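Local coordinates for Lin1840 protein (Listeria innocua serovar 6a, PDB 4ZOC), which probably hydrolyses terminal, non-reducing beta-D-glucosyl residues with release of beta-D-glucose and takes part in the metabolism of beta-1,2-glucan, at residues Lys5-Val10 and Ala328-Leu333; Ser11-Asp16 and Asn80-Pro85. The protein carries 2 engineered substitutions. One frame throughout, in Å; residues are numbered along the deposited sequence.

Contact 1: residues Lys5-Val10 and Ala328-Leu333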
loop_
_atom_site.group_PDB
_atom_site.type_symbol
_atom_site.label_atom_id
_atom_site.label_comp_id
_atom_site.label_asym_id
_atom_site.label_seq_id
_atom_site.Cartn_x
_atom_site.Cartn_y
_atom_site.Cartn_z
ATOM N N LYS A 5 -6.738 13.267 49.048
ATOM C CA LYS A 5 -6.696 11.895 49.500
ATOM C C LYS A 5 -6.142 10.979 48.370
ATOM O O LYS A 5 -5.450 9.973 48.640
ATOM C CB LYS A 5 -8.090 11.459 49.942
ATOM C CG LYS A 5 -8.704 12.278 51.067
ATOM C CD LYS A 5 -9.600 11.369 51.880
ATOM C CE LYS A 5 -10.094 12.013 53.165
ATOM N NZ LYS A 5 -9.068 12.825 53.913
ATOM N N VAL A 6 -6.449 11.291 47.102
ATOM C CA VAL A 6 -5.857 10.512 46.008
ATOM C C VAL A 6 -4.318 10.686 46.062
ATOM O O VAL A 6 -3.550 9.722 46.022
ATOM C CB VAL A 6 -6.468 10.897 44.616
ATOM C CG1 VAL A 6 -5.808 10.089 43.523
ATOM C CG2 VAL A 6 -7.972 10.695 44.613
ATOM N N GLN A 7 -3.860 11.904 46.188
ATOM C CA GLN A 7 -2.380 12.127 46.272
ATOM C C GLN A 7 -1.766 11.470 47.503
ATOM O O GLN A 7 -0.688 10.855 47.437
ATOM C CB GLN A 7 -2.047 13.620 46.183
ATOM C CG GLN A 7 -0.561 13.805 45.834
ATOM C CD GLN A 7 -0.225 13.318 44.426
ATOM O OE1 GLN A 7 -0.898 13.706 43.472
ATOM N NE2 GLN A 7 0.793 12.455 44.289
ATOM N N GLU A 8 -2.486 11.517 48.616
ATOM C CA GLU A 8 -1.996 10.864 49.824
ATOM C C GLU A 8 -1.772 9.352 49.577
ATOM O O GLU A 8 -0.780 8.760 50.012
ATOM C CB GLU A 8 -2.991 11.148 50.949
ATOM C CG GLU A 8 -2.683 10.476 52.267
ATOM C CD GLU A 8 -3.752 10.800 53.305
ATOM O OE1 GLU A 8 -3.442 11.640 54.156
ATOM O OE2 GLU A 8 -4.901 10.254 53.253
ATOM N N LEU A 9 -2.661 8.716 48.817
ATOM C CA LEU A 9 -2.452 7.275 48.458
ATOM C C LEU A 9 -1.131 7.024 47.759
ATOM O O LEU A 9 -0.390 6.109 48.120
ATOM C CB LEU A 9 -3.608 6.749 47.606
ATOM C CG LEU A 9 -4.866 6.298 48.360
ATOM C CD1 LEU A 9 -5.967 6.032 47.342
ATOM C CD2 LEU A 9 -4.619 5.063 49.210
ATOM N N VAL A 10 -0.868 7.832 46.724
ATOM C CA VAL A 10 0.356 7.686 45.982
ATOM C C VAL A 10 1.516 7.785 46.967
ATOM O O VAL A 10 2.448 6.970 46.918
ATOM C CB VAL A 10 0.512 8.793 44.912
ATOM C CG1 VAL A 10 1.739 8.510 44.059
ATOM C CG2 VAL A 10 -0.729 8.854 44.018
ATOM N N ALA A 328 1.993 7.730 36.478
ATOM C CA ALA A 328 1.146 6.672 35.982
ATOM C C ALA A 328 0.178 6.195 37.092
ATOM O O ALA A 328 -1.025 6.041 36.869
ATOM C CB ALA A 328 1.985 5.490 35.486
ATOM N N VAL A 329 0.703 6.016 38.292
ATOM C CA VAL A 329 -0.144 5.613 39.406
ATOM C C VAL A 329 -1.268 6.657 39.665
ATOM O O VAL A 329 -2.436 6.294 39.852
ATOM C CB VAL A 329 0.703 5.302 40.668
ATOM C CG1 VAL A 329 -0.188 5.117 41.882
ATOM C CG2 VAL A 329 1.586 4.099 40.451
ATOM N N LEU A 330 -0.929 7.946 39.710
ATOM C CA LEU A 330 -1.881 8.991 39.916
ATOM C C LEU A 330 -2.950 8.945 38.824
ATOM O O LEU A 330 -4.128 9.089 39.099
ATOM C CB LEU A 330 -1.225 10.353 39.925
ATOM C CG LEU A 330 -2.184 11.521 40.188
ATOM C CD1 LEU A 330 -3.034 11.374 41.444
ATOM C CD2 LEU A 330 -1.368 12.806 40.224
ATOM N N ARG A 331 -2.546 8.747 37.564
ATOM C CA ARG A 331 -3.590 8.582 36.546
ATOM C C ARG A 331 -4.588 7.391 36.781
ATOM O O ARG A 331 -5.840 7.547 36.622
ATOM C CB ARG A 331 -2.952 8.587 35.146
ATOM C CG ARG A 331 -2.398 9.949 34.772
ATOM C CD ARG A 331 -1.964 10.080 33.288
ATOM N NE ARG A 331 -0.765 9.338 32.995
ATOM C CZ ARG A 331 0.486 9.810 33.021
ATOM N NH1 ARG A 331 1.505 9.019 32.707
ATOM N NH2 ARG A 331 0.711 11.079 33.315
ATOM N N MET A 332 -4.051 6.265 37.207
ATOM C CA MET A 332 -4.846 5.064 37.528
ATOM C C MET A 332 -5.823 5.391 38.676
ATOM O O MET A 332 -7.007 5.090 38.646
ATOM C CB MET A 332 -3.912 3.894 37.872
ATOM C CG MET A 332 -3.266 3.171 36.669
ATOM S SD MET A 332 -4.550 2.288 35.710
ATOM C CE MET A 332 -4.852 0.901 36.843
ATOM N N LEU A 333 -5.290 6.017 39.731
ATOM C CA LEU A 333 -6.135 6.321 40.879
ATOM C C LEU A 333 -7.196 7.360 40.483
ATOM O O LEU A 333 -8.366 7.215 40.899
ATOM C CB LEU A 333 -5.288 6.818 42.021
ATOM C CG LEU A 333 -4.648 5.784 42.935
ATOM C CD1 LEU A 333 -4.482 4.372 42.483
ATOM C CD2 LEU A 333 -3.457 6.357 43.704
#
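Of the flat groups here, the guanidinium of Arg331 lies outside the interface, on a side chain that leaves its helix away from residues 5-10. It has the backbone N of Ala328 over one face, 4.0 Å above its plane and displaced toward the rim, and its NH1 forms a salt bridge with Asp299 OD1. The Gln7 amide alone borders the contact: its chain starts away from residues 328-333 but bends at chi2 (67°), so that Gln7 OE1 lies 3.4 Å from Leu330 CD2 and also near CD1, a polar atom brushing methyls without a hydrogen bond.

Inside this rim the two helical segments run roughly antiparallel, at 137°, with their axes 9.8 Å apart, and apolar side chains fill the interval. Val6 holds CG1 anti to the backbone N, which sends this branch between two leucines. Val6 CG1 meets Leu333 CB at 3.6 Å, the two side chains sliding past each other in opposite directions, and Leu330 CD1 at 3.7 Å, there crossing nearly at right angles. One turn further on, Val10 uses its other branch: Val10 CG2 reaches Leu333 CD2 at 3.7 Å along an oblique crossing. Leu333 CD2 also lies 3.9 Å from Leu9 CB, so a single leucine methyl bridges two consecutive residues of helix 3-12.

No hydrogen bond crosses the interface, and five of its seven touching residues are buried. Cohesion therefore rests on the fit of branched aliphatic side chains, which set helix 3-12 against helix 322-338 in the TIM-barrel domain of this family 3 glycoside hydrolase.

Contact 2: residues Ser11-Asp16 and Asn80-Pro85; sequences SQMTLD and NRLGIP
Polar bonds tie the end of one helix to the loop after another. Arg81 starts with CG anti to the backbone N and bends at chi3 (71°), which brings Arg81 NH2 to Gln12 O at 2.9 Å, with an N-H...O angle of 148°. The oxygen lies in the guanidinium plane, whereas the donor stands 37° above the plane of the carbonyl. Water 1 gives Gln12 O a second donor at 3.1 Å and accepts from Arg81 NH1 at 3.0 Å, also at the guanidinium edge. NH2 is shared with Glu17 in a salt bridge. Glu17 OE1 in turn accepts from Thr14 N, while the Thr14 side chain caps a backbone N at the start of helix 15-21, as in a capping box. The cation thus meets both a carboxylate and a carbonyl at a helix C-terminus, which probably steadies its charge.

Within the loop, Asn80 OD1 accepts a nearly straight bond from Ile84 N at 2.9 Å and a weak one from Gly83 N, gathering the turn around one amide oxygen.

Apolar packing lies alongside. Leu82 CD2 sits over one guanidinium face, 3.6 Å above the Arg81 plane and offset toward the rim, while Leu82 CD1 meets Met13 CG at 3.5 Å. Met13 and Ile84 approach tip to tip, with Met13 CE 3.7 Å from Ile84 CD1.

Residues 80-85 connect helix 66-79 to strand 87-90, one of the alpha-to-beta loops that in a TIM barrel lie at the end opposite the catalytic face.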
loop_
_atom_site.group_PDB
_atom_site.type_symbol
_atom_site.label_atom_id
_atom_site.label_comp_id
_atom_site.label_asym_id
_atom_site.label_seq_id
_atom_site.Cartn_x
_atom_site.Cartn_y
_atom_site.Cartn_z
ATOM N N SER A 11 1.451 8.795 47.840
ATOM C CA SER A 11 2.514 9.037 48.845
ATOM C C SER A 11 2.738 7.888 49.752
ATOM O O SER A 11 3.866 7.649 50.080
ATOM C CB SER A 11 2.244 10.214 49.731
ATOM O OG SER A 11 1.989 11.321 48.932
ATOM N N GLN A 12 1.677 7.200 50.139
ATOM C CA GLN A 12 1.732 6.043 51.060
ATOM C C GLN A 12 2.093 4.706 50.444
ATOM O O GLN A 12 2.470 3.767 51.175
ATOM C CB GLN A 12 0.400 5.872 51.747
ATOM C CG GLN A 12 0.008 7.013 52.640
ATOM C CD GLN A 12 -1.433 6.745 53.098
ATOM O OE1 GLN A 12 -2.348 6.636 52.282
ATOM N NE2 GLN A 12 -1.611 6.511 54.384
ATOM N N MET A 13 1.937 4.566 49.129
ATOM C CA MET A 13 2.246 3.301 48.479
ATOM C C MET A 13 3.731 2.999 48.445
ATOM O O MET A 13 4.549 3.862 48.236
ATOM C CB MET A 13 1.646 3.280 47.038
ATOM C CG MET A 13 0.109 3.321 46.994
ATOM S SD MET A 13 -0.487 3.717 45.341
ATOM C CE MET A 13 -0.427 2.120 44.575
ATOM N N THR A 14 4.083 1.750 48.641
ATOM C CA THR A 14 5.408 1.288 48.472
ATOM C C THR A 14 5.748 1.258 46.972
ATOM O O THR A 14 4.858 1.318 46.101
ATOM C CB THR A 14 5.641 -0.146 49.001
ATOM O OG1 THR A 14 4.843 -1.113 48.282
ATOM C CG2 THR A 14 5.375 -0.231 50.542
ATOM N N LEU A 15 7.033 1.158 46.682
ATOM C CA LEU A 15 7.454 1.040 45.270
ATOM C C LEU A 15 6.753 -0.182 44.672
ATOM O O LEU A 15 6.215 -0.083 43.580
ATOM C CB LEU A 15 8.981 0.907 45.109
ATOM C CG LEU A 15 9.566 0.841 43.670
ATOM C CD1 LEU A 15 9.174 2.088 42.919
ATOM C CD2 LEU A 15 11.067 0.655 43.693
ATOM N N ASP A 16 6.764 -1.321 45.360
ATOM C CA ASP A 16 6.212 -2.524 44.772
ATOM C C ASP A 16 4.703 -2.386 44.559
ATOM O O ASP A 16 4.148 -2.916 43.555
ATOM C CB ASP A 16 6.516 -3.756 45.613
ATOM C CG ASP A 16 7.880 -4.350 45.359
ATOM O OD1 ASP A 16 8.650 -3.885 44.492
ATOM O OD2 ASP A 16 8.188 -5.351 46.063
ATOM N N ASN A 80 -6.069 -5.949 50.297
ATOM C CA ASN A 80 -5.329 -4.832 49.827
ATOM C C ASN A 80 -5.003 -3.858 50.976
ATOM O O ASN A 80 -5.910 -3.397 51.671
ATOM C CB ASN A 80 -6.126 -4.088 48.763
ATOM C CG ASN A 80 -5.306 -3.014 48.105
ATOM O OD1 ASN A 80 -5.409 -1.836 48.443
ATOM N ND2 ASN A 80 -4.481 -3.427 47.158
ATOM N N ARG A 81 -3.744 -3.468 51.115
ATOM C CA ARG A 81 -3.360 -2.730 52.336
ATOM C C ARG A 81 -4.012 -1.356 52.440
ATOM O O ARG A 81 -4.498 -0.976 53.507
ATOM C CB ARG A 81 -1.866 -2.573 52.428
ATOM C CG ARG A 81 -1.355 -1.847 53.674
ATOM C CD ARG A 81 0.159 -1.859 53.627
ATOM N NE ARG A 81 0.720 -0.976 52.592
ATOM C CZ ARG A 81 1.004 0.319 52.742
ATOM N NH1 ARG A 81 0.805 0.888 53.924
ATOM N NH2 ARG A 81 1.542 1.058 51.748
ATOM N N LEU A 82 -4.026 -0.596 51.332
ATOM C CA LEU A 82 -4.570 0.764 51.364
ATOM C C LEU A 82 -6.005 0.940 50.887
ATOM O O LEU A 82 -6.527 2.054 50.992
ATOM C CB LEU A 82 -3.652 1.749 50.607
ATOM C CG LEU A 82 -2.222 1.867 51.132
ATOM C CD1 LEU A 82 -1.349 2.622 50.142
ATOM C CD2 LEU A 82 -2.193 2.561 52.496
ATOM N N GLY A 83 -6.663 -0.143 50.439
ATOM C CA GLY A 83 -8.061 -0.038 50.059
ATOM C C GLY A 83 -8.256 0.535 48.664
ATOM O O GLY A 83 -9.176 1.294 48.426
ATOM N N ILE A 84 -7.349 0.179 47.767
ATOM C CA ILE A 84 -7.402 0.667 46.356
ATOM C C ILE A 84 -8.126 -0.386 45.513
ATOM O O ILE A 84 -7.540 -1.474 45.227
ATOM C CB ILE A 84 -6.009 0.954 45.788
ATOM C CG1 ILE A 84 -5.265 1.991 46.619
ATOM C CG2 ILE A 84 -6.120 1.567 44.394
ATOM C CD1 ILE A 84 -3.794 2.064 46.224
ATOM N N PRO A 85 -9.417 -0.129 45.201
ATOM C CA PRO A 85 -10.190 -1.112 44.455
ATOM C C PRO A 85 -9.658 -1.310 43.058
ATOM O O PRO A 85 -8.988 -0.430 42.518
ATOM C CB PRO A 85 -11.610 -0.495 44.350
ATOM C CG PRO A 85 -11.587 0.674 45.209
ATOM C CD PRO A 85 -10.149 1.128 45.321
HETATM O O HOH W 1 1.768 3.667 54.232
#

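In the fold
Both contacts use helix 3-12, which precedes the first barrel strand, and their centres are about 9 Å apart. Contact 1 is mostly buried and almost entirely apolar, with one exposed glutamine at its rim; it sets that helix against helix 322-338, which follows the last barrel strand, and thereby joins the beginning and end of the barrel's chain. Contact 2 is only partly buried, and there a guanidinium, a carbonyl and water supplement the hydrocarbon packing. The two meet where their apolar sides converge: Leu9 CD2 packs on Leu82 CB at 3.7 Å, Val329 on Met13, and Leu333 on Ile84. Hydrophobic packing thus runs continuously from one to the other, with polar bonds added toward the surface.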